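Long-range contacts in phosphoribosyl-aminoimidazole carboxylase (Aspergillus clavatus, PDB 3K5I), which probably catalyses the ATP-dependent carboxylation of 5-aminoimidazole ribonucleotide to its N5-carboxy form, a step of purine biosynthesis: residues A139-N147 and D195-W203; V80-T91 and A101-E112. One frame throughout, in Å; residues are numbered along the deposited sequence.

Contact 1 of 2, residues A139-N147 and D195-W203; sequences AEHRELVEN and DRPLYAEKW. With ADP (adenosine-5'-diphosphate), chain G.
H141 and Y199 meet edge-to-face across two antiparallel strands, the tyrosine edge turned toward the imidazole face, planes at 80° and centroids 5.6 Å apart. Both side chains leave their strands on the same sheet face, and CG of each, set between backbone N and carbonyl carbon (chi1 58° for H141), turns the rings to each other. Packing is tightest here: H141 CB lies 3.0 Å from A200 O and also touches E201 CG. Between the non-hydrogen-bonded pairs H141-E201 and E143-Y199, R142 and A200 form a hydrogen-bonded pair, A200 N giving to R142 O at 3.1 Å. A straight 2.6 Å bond from K202 N to E140 O (175° at the hydrogen) closes this end, which serves the nucleotide. ADP N6 makes weak hydrogen bonds to E201 OE1 and K202 O, and adenine C2 lies over one face of the W203 indole.

The opposite end is looser and wetter. Water 1 takes the N-H of L198 at 2.9 Å and also links L144 O and N147 OD1. Away from the nucleotide, R142 NH1 meets E140 OE1 in the guanidinium plane at 2.9 Å, on the anti lone pair, and also gives to H141 O at 3.1 Å from above the carbonyl plane; E140 OE2 and K202 NZ form only a long ion pair at 3.8 Å.

Strand 141-144 is the outermost of its sheet within the chain. Strand 163-167 flanks 198-202, with K166 pairing E201 OE1; F125 of helix 124-132 meets both rings, and helix 149-159 packs against R142 and L144.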
loop_
_atom_site.group_PDB
_atom_site.type_symbol
_atom_site.label_atom_id
_atom_site.label_comp_id
_atom_site.label_asym_id
_atom_site.label_seq_id
_atom_site.Cartn_x
_atom_site.Cartn_y
_atom_site.Cartn_z
ATOM N N ALA A 139 -11.091 16.617 -31.061
ATOM C CA ALA A 139 -11.806 17.889 -31.191
ATOM C C ALA A 139 -11.114 18.942 -32.051
ATOM O O ALA A 139 -9.920 19.144 -32.012
ATOM C CB ALA A 139 -12.124 18.515 -29.803
ATOM N N GLU A 140 -11.904 19.646 -32.839
ATOM C CA GLU A 140 -11.435 20.706 -33.697
ATOM C C GLU A 140 -10.854 21.828 -32.862
ATOM O O GLU A 140 -11.365 22.126 -31.779
ATOM C CB GLU A 140 -12.670 21.308 -34.353
ATOM C CG GLU A 140 -12.320 22.338 -35.383
ATOM C CD GLU A 140 -13.318 22.344 -36.506
ATOM O OE1 GLU A 140 -13.130 23.235 -37.348
ATOM O OE2 GLU A 140 -14.258 21.503 -36.516
ATOM N N HIS A 141 -9.857 22.521 -33.400
ATOM C CA HIS A 141 -9.361 23.606 -32.596
ATOM C C HIS A 141 -8.804 24.660 -33.507
ATOM O O HIS A 141 -8.859 24.523 -34.737
ATOM C CB HIS A 141 -8.316 23.086 -31.616
ATOM C CG HIS A 141 -7.145 22.416 -32.254
ATOM N ND1 HIS A 141 -6.885 21.072 -32.073
ATOM C CD2 HIS A 141 -6.152 22.906 -33.040
ATOM C CE1 HIS A 141 -5.786 20.761 -32.745
ATOM N NE2 HIS A 141 -5.318 21.850 -33.332
ATOM N N ARG A 142 -8.279 25.701 -32.873
ATOM C CA ARG A 142 -7.667 26.819 -33.581
ATOM C C ARG A 142 -6.639 27.400 -32.635
ATOM O O ARG A 142 -6.951 27.684 -31.486
ATOM C CB ARG A 142 -8.696 27.904 -33.957
ATOM C CG ARG A 142 -9.720 27.403 -34.966
ATOM C CD ARG A 142 -9.124 27.184 -36.363
ATOM N NE ARG A 142 -10.176 27.284 -37.369
ATOM C CZ ARG A 142 -11.043 26.313 -37.629
ATOM N NH1 ARG A 142 -10.934 25.167 -36.975
ATOM N NH2 ARG A 142 -11.994 26.485 -38.541
ATOM N N GLU A 143 -5.403 27.598 -33.062
ATOM C CA GLU A 143 -4.487 28.182 -32.094
ATOM C C GLU A 143 -4.797 29.681 -32.020
ATOM O O GLU A 143 -5.494 30.205 -32.884
ATOM C CB GLU A 143 -3.047 27.708 -32.354
ATOM C CG GLU A 143 -1.990 28.736 -32.653
ATOM C CD GLU A 143 -0.890 28.102 -33.491
ATOM O OE1 GLU A 143 -1.067 27.950 -34.724
ATOM O OE2 GLU A 143 0.141 27.714 -32.897
ATOM N N LEU A 144 -4.333 30.387 -30.995
ATOM C CA LEU A 144 -4.608 31.816 -30.898
ATOM C C LEU A 144 -3.281 32.510 -31.081
ATOM O O LEU A 144 -2.482 32.444 -30.177
ATOM C CB LEU A 144 -5.070 32.212 -29.496
ATOM C CG LEU A 144 -6.578 32.441 -29.341
ATOM C CD1 LEU A 144 -7.197 31.051 -29.288
ATOM C CD2 LEU A 144 -6.825 33.305 -28.090
ATOM N N VAL A 145 -3.045 33.168 -32.209
ATOM C CA VAL A 145 -1.771 33.854 -32.420
ATOM C C VAL A 145 -1.441 35.057 -31.508
ATOM O O VAL A 145 -0.274 35.395 -31.297
ATOM C CB VAL A 145 -1.520 34.113 -33.900
ATOM C CG1 VAL A 145 -0.506 35.238 -34.065
ATOM C CG2 VAL A 145 -1.082 32.803 -34.569
ATOM N N GLU A 146 -2.452 35.714 -30.946
ATOM C CA GLU A 146 -2.224 36.821 -30.007
ATOM C C GLU A 146 -3.376 36.574 -29.059
ATOM O O GLU A 146 -4.232 35.720 -29.315
ATOM C CB GLU A 146 -2.419 38.213 -30.571
ATOM C CG GLU A 146 -3.444 38.204 -31.658
ATOM C CD GLU A 146 -2.906 38.895 -32.879
ATOM O OE1 GLU A 146 -3.226 38.434 -33.996
ATOM O OE2 GLU A 146 -2.153 39.881 -32.698
ATOM N N ASN A 147 -3.393 37.312 -27.958
ATOM C CA ASN A 147 -4.474 37.079 -27.016
ATOM C C ASN A 147 -5.483 38.210 -26.876
ATOM O O ASN A 147 -5.746 38.813 -25.838
ATOM C CB ASN A 147 -4.079 36.258 -25.786
ATOM C CG ASN A 147 -3.375 34.959 -26.138
ATOM O OD1 ASN A 147 -3.864 34.109 -26.910
ATOM N ND2 ASN A 147 -2.198 34.800 -25.551
ATOM N N ASP A 195 -1.502 35.756 -20.046
ATOM C CA ASP A 195 -0.111 35.553 -20.411
ATOM C C ASP A 195 0.376 34.157 -20.639
ATOM O O ASP A 195 1.491 33.873 -20.218
ATOM C CB ASP A 195 0.766 36.088 -19.275
ATOM C CG ASP A 195 0.902 37.582 -19.332
ATOM O OD1 ASP A 195 0.903 38.183 -20.430
ATOM O OD2 ASP A 195 0.986 38.163 -18.246
ATOM N N ARG A 196 -0.434 33.317 -21.272
ATOM C CA ARG A 196 -0.052 31.950 -21.579
ATOM C C ARG A 196 -0.290 31.774 -23.113
ATOM O O ARG A 196 -1.012 32.531 -23.751
ATOM C CB ARG A 196 -0.850 30.955 -20.662
ATOM C CG ARG A 196 -0.728 31.276 -19.136
ATOM C CD ARG A 196 -1.629 30.405 -18.211
ATOM N NE ARG A 196 -1.266 28.977 -18.320
ATOM C CZ ARG A 196 -1.830 27.966 -17.658
ATOM N NH1 ARG A 196 -2.834 28.202 -16.824
ATOM N NH2 ARG A 196 -1.424 26.720 -17.846
ATOM N N PRO A 197 0.331 30.804 -23.761
ATOM C CA PRO A 197 0.102 30.551 -25.195
ATOM C C PRO A 197 -1.212 29.738 -25.144
ATOM O O PRO A 197 -1.348 28.813 -24.336
ATOM C CB PRO A 197 1.204 29.543 -25.547
ATOM C CG PRO A 197 1.565 28.854 -24.234
ATOM C CD PRO A 197 1.242 29.827 -23.127
ATOM N N LEU A 198 -2.190 30.068 -25.980
ATOM C CA LEU A 198 -3.505 29.411 -25.984
ATOM C C LEU A 198 -3.961 28.882 -27.313
ATOM O O LEU A 198 -3.454 29.212 -28.392
ATOM C CB LEU A 198 -4.581 30.480 -25.704
ATOM C CG LEU A 198 -4.192 31.421 -24.590
ATOM C CD1 LEU A 198 -5.420 32.281 -24.414
ATOM C CD2 LEU A 198 -3.832 30.623 -23.322
ATOM N N TYR A 199 -5.023 28.107 -27.219
ATOM C CA TYR A 199 -5.677 27.590 -28.406
ATOM C C TYR A 199 -7.072 27.287 -27.849
ATOM O O TYR A 199 -7.262 27.143 -26.655
ATOM C CB TYR A 199 -5.002 26.389 -29.059
ATOM C CG TYR A 199 -5.216 25.134 -28.287
ATOM C CD1 TYR A 199 -4.472 24.913 -27.126
ATOM C CD2 TYR A 199 -6.173 24.204 -28.672
ATOM C CE1 TYR A 199 -4.635 23.751 -26.451
ATOM C CE2 TYR A 199 -6.360 23.038 -27.960
ATOM C CZ TYR A 199 -5.591 22.856 -26.829
ATOM O OH TYR A 199 -5.626 21.762 -26.013
ATOM N N ALA A 200 -8.090 27.243 -28.688
ATOM C CA ALA A 200 -9.458 26.954 -28.239
ATOM C C ALA A 200 -9.898 25.629 -28.830
ATOM O O ALA A 200 -9.414 25.230 -29.900
ATOM C CB ALA A 200 -10.400 28.083 -28.688
ATOM N N GLU A 201 -10.817 24.948 -28.152
ATOM C CA GLU A 201 -11.180 23.692 -28.782
ATOM C C GLU A 201 -12.686 23.682 -29.035
ATOM O O GLU A 201 -13.466 24.215 -28.239
ATOM C CB GLU A 201 -10.682 22.619 -27.812
ATOM C CG GLU A 201 -9.617 21.721 -28.380
ATOM C CD GLU A 201 -9.313 20.580 -27.427
ATOM O OE1 GLU A 201 -10.156 20.296 -26.553
ATOM O OE2 GLU A 201 -8.233 19.962 -27.536
ATOM N N LYS A 202 -13.119 23.105 -30.147
ATOM C CA LYS A 202 -14.552 23.095 -30.409
ATOM C C LYS A 202 -15.115 22.223 -29.308
ATOM O O LYS A 202 -14.437 21.280 -28.876
ATOM C CB LYS A 202 -14.845 22.506 -31.790
ATOM C CG LYS A 202 -16.200 21.825 -31.863
ATOM C CD LYS A 202 -16.584 21.633 -33.337
ATOM C CE LYS A 202 -17.335 22.822 -33.902
ATOM N NZ LYS A 202 -17.702 22.612 -35.335
ATOM N N TRP A 203 -16.326 22.505 -28.844
ATOM C CA TRP A 203 -16.932 21.727 -27.764
ATOM C C TRP A 203 -16.958 20.249 -28.014
ATOM O O TRP A 203 -17.103 19.803 -29.160
ATOM C CB TRP A 203 -18.389 22.114 -27.485
ATOM C CG TRP A 203 -18.755 21.719 -26.086
ATOM C CD1 TRP A 203 -19.639 20.766 -25.660
ATOM C CD2 TRP A 203 -18.209 22.287 -24.903
ATOM N NE1 TRP A 203 -19.679 20.719 -24.269
ATOM C CE2 TRP A 203 -18.789 21.640 -23.797
ATOM C CE3 TRP A 203 -17.249 23.261 -24.673
ATOM C CZ2 TRP A 203 -18.470 21.954 -22.499
ATOM C CZ3 TRP A 203 -16.954 23.584 -23.388
ATOM C CH2 TRP A 203 -17.555 22.943 -22.319
HETATM P PB ADP G . -6.137 18.901 -18.068
HETATM O O1B ADP G . -5.929 20.016 -17.116
HETATM O O2B ADP G . -4.695 18.765 -18.506
HETATM O O3B ADP G . -6.516 17.393 -17.908
HETATM P PA ADP G . -8.148 18.461 -20.246
HETATM O O1A ADP G . -8.076 17.005 -20.100
HETATM O O2A ADP G . -8.080 18.813 -21.711
HETATM O O3A ADP G . -7.075 19.231 -19.329
HETATM O "O5'" ADP G . -9.639 18.768 -19.732
HETATM C "C5'" ADP G . -10.150 18.225 -18.509
HETATM C "C4'" ADP G . -11.605 17.869 -18.685
HETATM O "O4'" ADP G . -12.345 19.044 -19.108
HETATM C "C3'" ADP G . -11.993 16.885 -19.775
HETATM O "O3'" ADP G . -12.043 15.611 -19.112
HETATM C "C2'" ADP G . -13.446 17.217 -20.136
HETATM O "O2'" ADP G . -14.333 17.068 -18.987
HETATM C "C1'" ADP G . -13.258 18.719 -20.105
HETATM N N9 ADP G . -12.960 19.123 -21.470
HETATM C C8 ADP G . -11.700 19.226 -21.992
HETATM N N7 ADP G . -11.745 19.464 -23.323
HETATM C C5 ADP G . -13.098 19.578 -23.567
HETATM C C6 ADP G . -13.777 19.956 -24.775
HETATM N N6 ADP G . -13.453 20.184 -25.917
HETATM N N1 ADP G . -15.140 19.976 -24.696
HETATM C C2 ADP G . -15.855 19.760 -23.529
HETATM N N3 ADP G . -15.224 19.527 -22.409
HETATM C C4 ADP G . -13.884 19.416 -22.444
HETATM O O HOH W 1 -1.806 32.402 -27.582
HETATM O O HOH W 2 -0.683 30.165 -29.897
#

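Contact 2 of 2, residues V80-T91 and A101-E112; sequences VRQLAKTCDVVT and ALEEVASEVKIE
T91 OG1 is held by two groups: it donates to E112 O at a short 2.5 Å, lying in the carbonyl plane, and is hydrogen-bonded to H311 NE2. Beside it, V90 spends both ends of its peptide on the neighbouring parallel strand, its N reaching K110 O at 3.0 Å and its O taking the N-H of E112 at 3.1 Å.

On the helix side of these strands the contact turns apolar. V109 CG1 touches both A84 CB and V90 CG2, each at 4.0 Å, filling the angle between the end of helix 77-84 and strand 89-92. L102 CD2 meets CG1 of V80 and CG1 of V90. V80 has CG1 anti to its N (chi1 172°), a turn that brings this methyl to A101 CB at 3.5 Å, where the two helices, inclined at 37°, come together.

Toward solvent, R81 runs out extended, and V105 CG1 lies over the centre of one guanidinium face. R81 NH2 forms a salt bridge with E104 OE2, though the modelled position of NH2 is doubtful; K85 NZ stays a long 3.9 Å from E108 OE1.

Strand 89-92, helix 99-105 and strand 110-111 form a beta-alpha-beta unit, helix 77-84 beside it. Directional backbone hydrogen bonds join the strands and methyl groups the two helices; with the R81 and K85 pairs at the solvent edge, apolar packing and strand bonds probably hold the contact more than charge does.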
loop_
_atom_site.group_PDB
_atom_site.type_symbol
_atom_site.label_atom_id
_atom_site.label_comp_id
_atom_site.label_asym_id
_atom_site.label_seq_id
_atom_site.Cartn_x
_atom_site.Cartn_y
_atom_site.Cartn_z
ATOM N N VAL A 80 17.778 19.295 -12.944
ATOM C CA VAL A 80 17.405 18.186 -13.866
ATOM C C VAL A 80 18.687 17.332 -14.143
ATOM O O VAL A 80 18.673 16.093 -14.035
ATOM C CB VAL A 80 16.525 18.613 -15.161
ATOM C CG1 VAL A 80 16.343 17.481 -16.176
ATOM C CG2 VAL A 80 15.098 19.304 -14.981
ATOM N N ARG A 81 19.817 18.000 -14.436
ATOM C CA ARG A 81 21.136 17.400 -14.748
ATOM C C ARG A 81 21.886 16.731 -13.575
ATOM O O ARG A 81 22.563 15.724 -13.656
ATOM C CB ARG A 81 21.991 18.551 -15.308
ATOM C CG ARG A 81 23.072 18.172 -16.307
ATOM C CD ARG A 81 24.056 19.320 -16.722
ATOM N NE ARG A 81 24.876 18.831 -17.833
ATOM C CZ ARG A 81 24.570 18.949 -19.125
ATOM N NH1 ARG A 81 25.377 18.446 -20.052
ATOM N NH2 ARG A 81 23.471 19.578 -19.515
ATOM N N GLN A 82 21.768 17.356 -12.429
ATOM C CA GLN A 82 22.318 16.783 -11.236
ATOM C C GLN A 82 21.507 15.477 -11.040
ATOM O O GLN A 82 22.081 14.397 -11.019
ATOM C CB GLN A 82 22.042 17.733 -10.058
ATOM C CG GLN A 82 22.464 17.084 -8.761
ATOM C CD GLN A 82 23.942 16.765 -8.799
ATOM O OE1 GLN A 82 24.690 17.439 -9.515
ATOM N NE2 GLN A 82 24.385 15.754 -8.019
ATOM N N LEU A 83 20.179 15.521 -10.915
ATOM C CA LEU A 83 19.440 14.255 -10.728
ATOM C C LEU A 83 19.898 13.114 -11.607
ATOM O O LEU A 83 20.110 11.955 -11.214
ATOM C CB LEU A 83 17.965 14.366 -11.078
ATOM C CG LEU A 83 17.106 13.100 -10.845
ATOM C CD1 LEU A 83 16.693 12.949 -9.366
ATOM C CD2 LEU A 83 15.821 13.286 -11.698
ATOM N N ALA A 84 20.031 13.466 -12.863
ATOM C CA ALA A 84 20.477 12.472 -13.839
ATOM C C ALA A 84 21.899 11.914 -13.677
ATOM O O ALA A 84 22.218 10.789 -14.091
ATOM C CB ALA A 84 20.381 13.147 -15.140
ATOM N N LYS A 85 22.784 12.720 -13.105
ATOM C CA LYS A 85 24.156 12.271 -12.927
ATOM C C LYS A 85 24.239 11.344 -11.707
ATOM O O LYS A 85 25.303 10.979 -11.196
ATOM C CB LYS A 85 25.050 13.493 -12.602
ATOM C CG LYS A 85 25.182 14.615 -13.624
ATOM C CD LYS A 85 26.416 14.542 -14.533
ATOM C CE LYS A 85 26.117 15.112 -15.936
ATOM N NZ LYS A 85 27.310 15.576 -16.722
ATOM N N THR A 86 23.085 10.941 -11.201
ATOM C CA THR A 86 23.201 10.107 -10.023
ATOM C C THR A 86 22.195 8.972 -10.065
ATOM O O THR A 86 21.844 8.353 -9.073
ATOM C CB THR A 86 23.045 11.009 -8.760
ATOM O OG1 THR A 86 21.783 11.694 -8.760
ATOM C CG2 THR A 86 24.101 12.065 -8.767
ATOM N N CYS A 87 21.722 8.690 -11.258
ATOM C CA CYS A 87 20.749 7.651 -11.213
ATOM C C CYS A 87 20.819 6.825 -12.490
ATOM O O CYS A 87 21.267 7.297 -13.528
ATOM C CB CYS A 87 19.373 8.334 -10.923
ATOM S SG CYS A 87 18.618 8.917 -12.488
ATOM N N ASP A 88 20.399 5.567 -12.421
ATOM C CA ASP A 88 20.455 4.803 -13.645
ATOM C C ASP A 88 19.350 5.018 -14.631
ATOM O O ASP A 88 19.570 4.612 -15.758
ATOM C CB ASP A 88 20.729 3.330 -13.419
ATOM C CG ASP A 88 21.882 3.166 -12.482
ATOM O OD1 ASP A 88 23.073 3.419 -12.834
ATOM O OD2 ASP A 88 21.446 2.912 -11.344
ATOM N N VAL A 89 18.202 5.585 -14.261
ATOM C CA VAL A 89 17.140 5.801 -15.256
ATOM C C VAL A 89 16.407 6.976 -14.684
ATOM O O VAL A 89 16.187 7.122 -13.488
ATOM C CB VAL A 89 16.217 4.611 -15.600
ATOM C CG1 VAL A 89 15.621 4.054 -14.322
ATOM C CG2 VAL A 89 15.134 5.016 -16.610
ATOM N N VAL A 90 16.110 7.874 -15.594
ATOM C CA VAL A 90 15.409 9.077 -15.160
ATOM C C VAL A 90 13.975 9.031 -15.668
ATOM O O VAL A 90 13.731 8.840 -16.844
ATOM C CB VAL A 90 16.138 10.348 -15.629
ATOM C CG1 VAL A 90 15.200 11.561 -15.472
ATOM C CG2 VAL A 90 17.447 10.487 -14.820
ATOM N N THR A 91 12.990 9.182 -14.803
ATOM C CA THR A 91 11.622 9.125 -15.324
ATOM C C THR A 91 10.887 10.373 -14.847
ATOM O O THR A 91 11.467 11.243 -14.185
ATOM C CB THR A 91 10.883 7.778 -15.011
ATOM O OG1 THR A 91 9.660 7.747 -15.778
ATOM C CG2 THR A 91 10.611 7.544 -13.485
ATOM N N ALA A 101 17.311 20.002 -20.832
ATOM C CA ALA A 101 18.340 19.506 -19.934
ATOM C C ALA A 101 18.353 18.003 -20.195
ATOM O O ALA A 101 19.418 17.411 -20.199
ATOM C CB ALA A 101 17.928 19.661 -18.460
ATOM N N LEU A 102 17.197 17.357 -20.341
ATOM C CA LEU A 102 17.132 15.899 -20.603
ATOM C C LEU A 102 17.806 15.453 -21.915
ATOM O O LEU A 102 18.484 14.414 -21.943
ATOM C CB LEU A 102 15.713 15.331 -20.593
ATOM C CG LEU A 102 14.813 15.170 -19.347
ATOM C CD1 LEU A 102 13.371 14.688 -19.658
ATOM C CD2 LEU A 102 15.417 14.315 -18.247
ATOM N N GLU A 103 17.630 16.230 -22.992
ATOM C CA GLU A 103 18.295 15.926 -24.267
ATOM C C GLU A 103 19.833 16.077 -23.993
ATOM O O GLU A 103 20.663 15.330 -24.473
ATOM C CB GLU A 103 17.819 16.936 -25.321
ATOM C CG GLU A 103 18.466 16.830 -26.745
ATOM C CD GLU A 103 17.933 17.892 -27.737
ATOM O OE1 GLU A 103 17.308 18.865 -27.198
ATOM O OE2 GLU A 103 18.116 17.754 -28.985
ATOM N N GLU A 104 20.216 17.046 -23.176
ATOM C CA GLU A 104 21.611 17.258 -22.904
ATOM C C GLU A 104 22.259 16.122 -22.186
ATOM O O GLU A 104 23.437 15.816 -22.413
ATOM C CB GLU A 104 21.771 18.375 -21.901
ATOM C CG GLU A 104 22.837 19.386 -22.202
ATOM C CD GLU A 104 22.255 20.755 -21.929
ATOM O OE1 GLU A 104 22.105 21.537 -22.889
ATOM O OE2 GLU A 104 21.879 21.020 -20.766
ATOM N N VAL A 105 21.496 15.537 -21.277
ATOM C CA VAL A 105 22.077 14.449 -20.503
ATOM C C VAL A 105 21.787 13.041 -21.004
ATOM O O VAL A 105 22.157 12.059 -20.344
ATOM C CB VAL A 105 21.885 14.651 -18.999
ATOM C CG1 VAL A 105 22.770 15.819 -18.548
ATOM C CG2 VAL A 105 20.413 14.936 -18.696
ATOM N N ALA A 106 21.123 12.985 -22.167
ATOM C CA ALA A 106 20.750 11.729 -22.801
ATOM C C ALA A 106 21.924 10.734 -22.888
ATOM O O ALA A 106 21.771 9.523 -22.865
ATOM C CB ALA A 106 20.120 12.008 -24.111
ATOM N N SER A 107 23.132 11.263 -22.946
ATOM C CA SER A 107 24.340 10.457 -23.012
ATOM C C SER A 107 24.848 9.888 -21.677
ATOM O O SER A 107 25.720 9.015 -21.656
ATOM C CB SER A 107 25.422 11.390 -23.564
ATOM O OG SER A 107 24.826 12.380 -24.392
ATOM N N GLU A 108 24.325 10.406 -20.570
ATOM C CA GLU A 108 24.741 9.980 -19.224
ATOM C C GLU A 108 23.810 9.065 -18.399
ATOM O O GLU A 108 24.166 8.544 -17.330
ATOM C CB GLU A 108 25.190 11.236 -18.456
ATOM C CG GLU A 108 26.668 11.646 -18.732
ATOM C CD GLU A 108 26.909 12.837 -19.687
ATOM O OE1 GLU A 108 28.073 13.300 -19.787
ATOM O OE2 GLU A 108 25.962 13.316 -20.356
ATOM N N VAL A 109 22.607 8.842 -18.914
ATOM C CA VAL A 109 21.642 8.017 -18.231
ATOM C C VAL A 109 20.543 7.709 -19.243
ATOM O O VAL A 109 20.369 8.406 -20.267
ATOM C CB VAL A 109 21.053 8.783 -17.048
ATOM C CG1 VAL A 109 20.291 9.961 -17.606
ATOM C CG2 VAL A 109 20.196 7.863 -16.165
ATOM N N LYS A 110 19.821 6.635 -18.961
ATOM C CA LYS A 110 18.687 6.261 -19.832
ATOM C C LYS A 110 17.524 7.147 -19.423
ATOM O O LYS A 110 17.430 7.572 -18.253
ATOM C CB LYS A 110 18.191 4.821 -19.611
ATOM C CG LYS A 110 19.048 3.691 -20.171
ATOM C CD LYS A 110 19.256 2.686 -19.026
ATOM C CE LYS A 110 19.520 1.221 -19.444
ATOM N NZ LYS A 110 19.811 0.281 -18.286
ATOM N N ILE A 111 16.644 7.403 -20.389
ATOM C CA ILE A 111 15.490 8.247 -20.046
ATOM C C ILE A 111 14.220 7.538 -20.429
ATOM O O ILE A 111 14.031 7.234 -21.583
ATOM C CB ILE A 111 15.499 9.685 -20.641
ATOM C CG1 ILE A 111 16.847 10.393 -20.304
ATOM C CG2 ILE A 111 14.156 10.435 -20.228
ATOM C CD1 ILE A 111 17.396 11.553 -21.279
ATOM N N GLU A 112 13.309 7.316 -19.495
ATOM C CA GLU A 112 12.093 6.629 -19.910
ATOM C C GLU A 112 10.887 7.181 -19.137
ATOM O O GLU A 112 10.878 7.235 -17.902
ATOM C CB GLU A 112 12.276 5.121 -19.637
ATOM C CG GLU A 112 13.420 4.359 -20.370
ATOM C CD GLU A 112 13.284 4.315 -21.896
ATOM O OE1 GLU A 112 12.321 4.853 -22.454
ATOM O OE2 GLU A 112 14.164 3.774 -22.586
HETATM O O HOH W 3 24.433 8.231 -14.642
HETATM O O HOH W 4 22.042 4.427 -17.943
#

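Overall arrangement
Contact 2 lies earlier in the chain, in the preATP-grasp domain, and contact 1 in the ATP-grasp domain; their centres are 33 Å apart, their nearest atoms about 18 Å, and they share no element. Both are partly buried and both bring in an outermost strand of a sheet within the chain. In contact 1 two antiparallel strands meet alone, through backbone bonds, aromatic rings and charges, and one end opens onto the ADP pocket. In contact 2 strands are parallel and helices take part, so that small aliphatic side chains carry much of the surface; it stands off from the ligands. The ion pairs across each contact lie at its outer edge, while E201 turns to K166 in the pocket.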